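Local coordinates for protein esterase (Staphylococcus aureus subsp. aureus USA300_TCH1516, PDB 3D7R) that is a putative esterase of the alpha/beta hydrolase fold whose activity and substrate are not established, at residues 95-107 / 160-174. Residues are numbered along the deposited sequence; the frame is centred on the assembly and turned at random.
Sequences IDKKILYIHGGFN and EVGHQNVVVMGDGSG. With DMS (dimethyl sulfoxide), chain L.
Strand 98-102 runs parallel to strand 166-171, their axes 4.5 Å apart at closest approach and inclined by 22°, and backbone hydrogen bonds join them from Lys-98 N with Asn-165 O to a weak final link from Asp-171 N to Ile-102 O. On one face of the sheet, Met-169, present as selenomethionine, lies along the rim of the Tyr-101 ring: Met-169 CG is 3.6 Å from Tyr-101 CE1, and the selenium, 80° off the ring normal, makes an edge-on Met-aromatic contact. A bend at chi3 turns Met-169 CE back to Ile-99 CG2 and CD1. The other face carries Leu-100 and Ile-102, whose neighbours include Pro-133 and Leu-177 respectively. At the start of the strands Lys-98 crosses Glu-160 at about a right angle; its NZ donates to Ile-95 O, forms a salt bridge with Glu-129 and reaches Glu-160 OE1 through water 1 and a long salt bridge, while Glu-160 OE2 pairs with Arg-88.

At the opposite end, Asp-171 OD1 accepts from Tyr-101 OH at 2.7 Å and from Gly-104 N at 2.9 Å, the donors meeting opposite faces of the carboxylate. Its CG stands between backbone N and carbonyl carbon (chi1 70°), turning the carboxylate toward the 103-105 turn; His-115 NE2 holds OD2. Beyond it, water 2 accepts from Gly-105 N at 2.9 Å and from Ser-173 N at 3.0 Å. Water 4 joins Ser-173 OG to Asn-107 OD1.

The sharp strand-turn-helix at Gly-170 to Gly-174, with Gly-172 at positive phi before helix 173-187, resembles the nucleophile elbow of alpha/beta hydrolases, although glycine occupies the apical position. With the His-Gly-Gly turn of 103-105 beside it, the two amides gripping water 2 are placed like the oxyanion hole of hormone-sensitive lipase relatives.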
loop_
_atom_site.group_PDB
_atom_site.type_symbol
_atom_site.label_atom_id
_atom_site.label_comp_id
_atom_site.label_asym_id
_atom_site.label_seq_id
_atom_site.Cartn_x
_atom_site.Cartn_y
_atom_site.Cartn_z
ATOM N N ILE A 95 5.288 -4.172 21.350
ATOM C CA ILE A 95 4.031 -4.602 20.730
ATOM C C ILE A 95 2.797 -3.780 21.148
ATOM O O ILE A 95 1.693 -4.040 20.652
ATOM C CB ILE A 95 3.753 -6.098 21.008
ATOM C CG1 ILE A 95 3.531 -6.321 22.511
ATOM C CG2 ILE A 95 4.898 -6.956 20.442
ATOM C CD1 ILE A 95 2.828 -7.635 22.867
ATOM N N ASP A 96 2.984 -2.780 22.015
ATOM C CA ASP A 96 1.870 -1.955 22.474
ATOM C C ASP A 96 1.252 -1.092 21.385
ATOM O O ASP A 96 0.146 -0.578 21.550
ATOM C CB ASP A 96 2.223 -1.126 23.735
ATOM C CG ASP A 96 3.489 -0.282 23.583
ATOM O OD1 ASP A 96 4.265 -0.459 22.611
ATOM O OD2 ASP A 96 3.735 0.561 24.480
ATOM N N LYS A 97 1.978 -0.924 20.279
ATOM C CA LYS A 97 1.495 -0.133 19.147
ATOM C C LYS A 97 1.637 -0.947 17.860
ATOM O O LYS A 97 2.608 -1.685 17.696
ATOM C CB LYS A 97 2.250 1.202 19.048
ATOM C CG LYS A 97 2.080 2.109 20.285
ATOM C CD LYS A 97 2.876 3.401 20.203
ATOM C CE LYS A 97 4.418 3.180 20.148
ATOM N NZ LYS A 97 5.060 2.678 21.414
ATOM N N LYS A 98 0.664 -0.822 16.961
ATOM C CA LYS A 98 0.644 -1.623 15.732
ATOM C C LYS A 98 0.644 -0.771 14.467
ATOM O O LYS A 98 0.016 0.297 14.432
ATOM C CB LYS A 98 -0.610 -2.510 15.679
ATOM C CG LYS A 98 -1.056 -3.158 17.000
ATOM C CD LYS A 98 -0.199 -4.351 17.360
ATOM C CE LYS A 98 -0.756 -5.099 18.584
ATOM N NZ LYS A 98 0.327 -5.923 19.184
ATOM N N ILE A 99 1.313 -1.274 13.425
ATOM C CA ILE A 99 1.117 -0.771 12.056
ATOM C C ILE A 99 0.440 -1.888 11.252
ATOM O O ILE A 99 1.000 -2.979 11.090
ATOM C CB ILE A 99 2.435 -0.379 11.356
ATOM C CG1 ILE A 99 3.068 0.836 12.035
ATOM C CG2 ILE A 99 2.185 -0.080 9.850
ATOM C CD1 ILE A 99 4.577 1.034 11.712
ATOM N N LEU A 100 -0.782 -1.631 10.800
ATOM C CA LEU A 100 -1.446 -2.532 9.863
ATOM C C LEU A 100 -0.898 -2.210 8.487
ATOM O O LEU A 100 -1.208 -1.155 7.924
ATOM C CB LEU A 100 -2.977 -2.329 9.895
ATOM C CG LEU A 100 -3.820 -3.203 8.956
ATOM C CD1 LEU A 100 -3.440 -4.703 9.071
ATOM C CD2 LEU A 100 -5.316 -3.003 9.217
ATOM N N TYR A 101 -0.090 -3.110 7.934
ATOM C CA TYR A 101 0.570 -2.827 6.658
ATOM C C TYR A 101 -0.114 -3.513 5.484
ATOM O O TYR A 101 -0.174 -4.749 5.449
ATOM C CB TYR A 101 2.077 -3.190 6.688
ATOM C CG TYR A 101 2.805 -2.564 5.511
ATOM C CD1 TYR A 101 3.505 -1.359 5.653
ATOM C CD2 TYR A 101 2.739 -3.142 4.248
ATOM C CE1 TYR A 101 4.131 -0.767 4.564
ATOM C CE2 TYR A 101 3.360 -2.562 3.164
ATOM C CZ TYR A 101 4.044 -1.374 3.327
ATOM O OH TYR A 101 4.643 -0.804 2.240
ATOM N N ILE A 102 -0.583 -2.718 4.512
ATOM C CA ILE A 102 -1.280 -3.236 3.319
ATOM C C ILE A 102 -0.323 -3.171 2.114
ATOM O O ILE A 102 -0.055 -2.091 1.578
ATOM C CB ILE A 102 -2.593 -2.443 3.024
ATOM C CG1 ILE A 102 -3.470 -2.265 4.298
ATOM C CG2 ILE A 102 -3.372 -3.107 1.883
ATOM C CD1 ILE A 102 -3.845 -3.579 5.055
ATOM N N HIS A 103 0.195 -4.327 1.702
ATOM C CA HIS A 103 1.285 -4.375 0.749
ATOM C C HIS A 103 0.832 -4.083 -0.692
ATOM O O HIS A 103 -0.312 -4.372 -1.066
ATOM C CB HIS A 103 1.998 -5.724 0.833
ATOM C CG HIS A 103 1.207 -6.860 0.260
ATOM N ND1 HIS A 103 1.196 -7.151 -1.086
ATOM C CD2 HIS A 103 0.421 -7.790 0.851
ATOM C CE1 HIS A 103 0.441 -8.214 -1.303
ATOM N NE2 HIS A 103 -0.038 -8.624 -0.142
ATOM N N GLY A 104 1.719 -3.490 -1.491
ATOM C CA GLY A 104 1.418 -3.251 -2.918
ATOM C C GLY A 104 1.463 -4.514 -3.780
ATOM O O GLY A 104 1.835 -5.603 -3.313
ATOM N N GLY A 105 1.061 -4.383 -5.040
ATOM C CA GLY A 105 1.104 -5.535 -5.959
ATOM C C GLY A 105 -0.141 -5.615 -6.813
ATOM O O GLY A 105 -0.435 -6.661 -7.399
ATOM N N PHE A 106 -0.880 -4.509 -6.851
ATOM C CA PHE A 106 -2.056 -4.329 -7.723
ATOM C C PHE A 106 -3.228 -5.266 -7.431
ATOM O O PHE A 106 -4.099 -5.438 -8.276
ATOM C CB PHE A 106 -1.650 -4.360 -9.210
ATOM C CG PHE A 106 -0.363 -3.623 -9.488
ATOM C CD1 PHE A 106 -0.344 -2.231 -9.572
ATOM C CD2 PHE A 106 0.834 -4.326 -9.612
ATOM C CE1 PHE A 106 0.864 -1.551 -9.791
ATOM C CE2 PHE A 106 2.055 -3.655 -9.837
ATOM C CZ PHE A 106 2.067 -2.265 -9.931
ATOM N N ASN A 107 -3.252 -5.834 -6.220
ATOM C CA ASN A 107 -4.269 -6.809 -5.777
ATOM C C ASN A 107 -4.187 -8.117 -6.553
ATOM O O ASN A 107 -5.163 -8.882 -6.593
ATOM C CB ASN A 107 -5.703 -6.235 -5.814
ATOM C CG ASN A 107 -5.829 -4.930 -5.016
ATOM O OD1 ASN A 107 -5.514 -4.894 -3.833
ATOM N ND2 ASN A 107 -6.260 -3.857 -5.677
ATOM N N GLU A 160 -7.056 -5.549 20.521
ATOM C CA GLU A 160 -5.843 -5.782 21.303
ATOM C C GLU A 160 -5.325 -4.528 22.021
ATOM O O GLU A 160 -5.006 -4.570 23.212
ATOM C CB GLU A 160 -4.739 -6.396 20.428
ATOM C CG GLU A 160 -5.020 -7.824 20.006
ATOM C CD GLU A 160 -4.007 -8.346 19.017
ATOM O OE1 GLU A 160 -2.869 -7.824 18.973
ATOM O OE2 GLU A 160 -4.353 -9.282 18.279
ATOM N N VAL A 161 -5.253 -3.405 21.323
ATOM C CA VAL A 161 -4.526 -2.264 21.885
ATOM C C VAL A 161 -5.279 -0.946 21.826
ATOM O O VAL A 161 -4.763 0.076 22.291
ATOM C CB VAL A 161 -3.137 -2.098 21.223
ATOM C CG1 VAL A 161 -2.237 -3.339 21.515
ATOM C CG2 VAL A 161 -3.265 -1.837 19.708
ATOM N N GLY A 162 -6.489 -0.972 21.262
ATOM C CA GLY A 162 -7.291 0.243 21.059
ATOM C C GLY A 162 -6.926 0.924 19.750
ATOM O O GLY A 162 -5.780 0.846 19.319
ATOM N N HIS A 163 -7.891 1.612 19.137
ATOM C CA HIS A 163 -7.707 2.254 17.823
ATOM C C HIS A 163 -6.633 3.348 17.825
ATOM O O HIS A 163 -5.964 3.568 16.821
ATOM C CB HIS A 163 -9.038 2.813 17.307
ATOM C CG HIS A 163 -9.451 4.102 17.949
ATOM N ND1 HIS A 163 -9.885 4.186 19.258
ATOM C CD2 HIS A 163 -9.517 5.358 17.454
ATOM C CE1 HIS A 163 -10.173 5.440 19.548
ATOM N NE2 HIS A 163 -9.964 6.172 18.469
ATOM N N GLN A 164 -6.474 4.024 18.959
ATOM C CA GLN A 164 -5.489 5.086 19.105
ATOM C C GLN A 164 -4.040 4.546 19.014
ATOM O O GLN A 164 -3.097 5.307 18.816
ATOM C CB GLN A 164 -5.731 5.853 20.421
ATOM C CG GLN A 164 -5.345 5.076 21.707
ATOM C CD GLN A 164 -6.432 4.100 22.251
ATOM O OE1 GLN A 164 -7.498 3.883 21.650
ATOM N NE2 GLN A 164 -6.146 3.521 23.417
ATOM N N ASN A 165 -3.885 3.230 19.118
ATOM C CA ASN A 165 -2.564 2.593 19.105
ATOM C C ASN A 165 -2.340 1.800 17.809
ATOM O O ASN A 165 -1.423 0.984 17.696
ATOM C CB ASN A 165 -2.407 1.710 20.352
ATOM C CG ASN A 165 -2.248 2.522 21.615
ATOM O OD1 ASN A 165 -1.483 3.471 21.638
ATOM N ND2 ASN A 165 -2.976 2.153 22.677
ATOM N N VAL A 166 -3.197 2.060 16.825
ATOM C CA VAL A 166 -3.077 1.421 15.526
ATOM C C VAL A 166 -2.849 2.496 14.467
ATOM O O VAL A 166 -3.545 3.527 14.441
ATOM C CB VAL A 166 -4.336 0.579 15.179
ATOM C CG1 VAL A 166 -4.196 -0.064 13.794
ATOM C CG2 VAL A 166 -4.556 -0.511 16.245
ATOM N N VAL A 167 -1.863 2.255 13.615
ATOM C CA VAL A 167 -1.593 3.115 12.471
ATOM C C VAL A 167 -1.834 2.234 11.247
ATOM O O VAL A 167 -1.533 1.035 11.277
ATOM C CB VAL A 167 -0.136 3.652 12.529
ATOM C CG1 VAL A 167 0.330 4.230 11.190
ATOM C CG2 VAL A 167 0.045 4.698 13.696
ATOM N N VAL A 168 -2.392 2.811 10.182
ATOM C CA VAL A 168 -2.587 2.066 8.928
ATOM C C VAL A 168 -1.573 2.594 7.907
ATOM O O VAL A 168 -1.341 3.795 7.838
ATOM C CB VAL A 168 -4.053 2.151 8.392
ATOM C CG1 VAL A 168 -4.196 1.420 7.039
ATOM C CG2 VAL A 168 -5.052 1.553 9.422
HETATM N N MSE A 169 -0.938 1.687 7.163
HETATM C CA MSE A 169 0.081 2.047 6.188
HETATM C C MSE A 169 -0.043 1.123 4.975
HETATM O O MSE A 169 -0.434 -0.028 5.112
HETATM C CB MSE A 169 1.459 1.851 6.824
HETATM C CG MSE A 169 2.630 2.251 5.952
HETATM SE SE MSE A 169 4.324 2.112 6.941
HETATM C CE MSE A 169 3.894 3.224 8.480
ATOM N N GLY A 170 0.282 1.627 3.791
ATOM C CA GLY A 170 0.286 0.788 2.589
ATOM C C GLY A 170 1.062 1.455 1.474
ATOM O O GLY A 170 1.215 2.680 1.480
ATOM N N ASP A 171 1.498 0.660 0.501
ATOM C CA ASP A 171 2.298 1.175 -0.604
ATOM C C ASP A 171 1.663 0.762 -1.920
ATOM O O ASP A 171 1.086 -0.322 -2.004
ATOM C CB ASP A 171 3.754 0.660 -0.532
ATOM C CG ASP A 171 3.873 -0.845 -0.848
ATOM O OD1 ASP A 171 3.489 -1.667 0.002
ATOM O OD2 ASP A 171 4.369 -1.201 -1.949
ATOM N N GLY A 172 1.776 1.614 -2.940
ATOM C CA GLY A 172 1.232 1.296 -4.266
ATOM C C GLY A 172 -0.283 1.149 -4.246
ATOM O O GLY A 172 -1.008 1.962 -3.640
ATOM N N SER A 173 -0.770 0.098 -4.881
ATOM C CA SER A 173 -2.175 -0.257 -4.783
ATOM C C SER A 173 -2.567 -0.467 -3.323
ATOM O O SER A 173 -3.714 -0.260 -2.960
ATOM C CB SER A 173 -2.451 -1.525 -5.584
ATOM O OG SER A 173 -1.776 -2.636 -5.015
ATOM N N GLY A 174 -1.605 -0.856 -2.490
ATOM C CA GLY A 174 -1.818 -1.025 -1.043
ATOM C C GLY A 174 -2.084 0.302 -0.335
ATOM O O GLY A 174 -2.828 0.362 0.667
HETATM S S DMS L . 5.952 -3.235 25.249
HETATM O O DMS L . 4.659 -3.450 24.040
HETATM C C1 DMS L . 5.400 -2.106 26.560
HETATM C C2 DMS L . 6.074 -4.760 26.223
HETATM O O HOH W 1 -0.979 -7.512 20.959
HETATM O O HOH W 2 0.956 -1.844 -6.378
HETATM O O HOH W 3 -6.185 -1.009 -4.632
HETATM O O HOH W 4 -3.268 -3.682 -3.167
#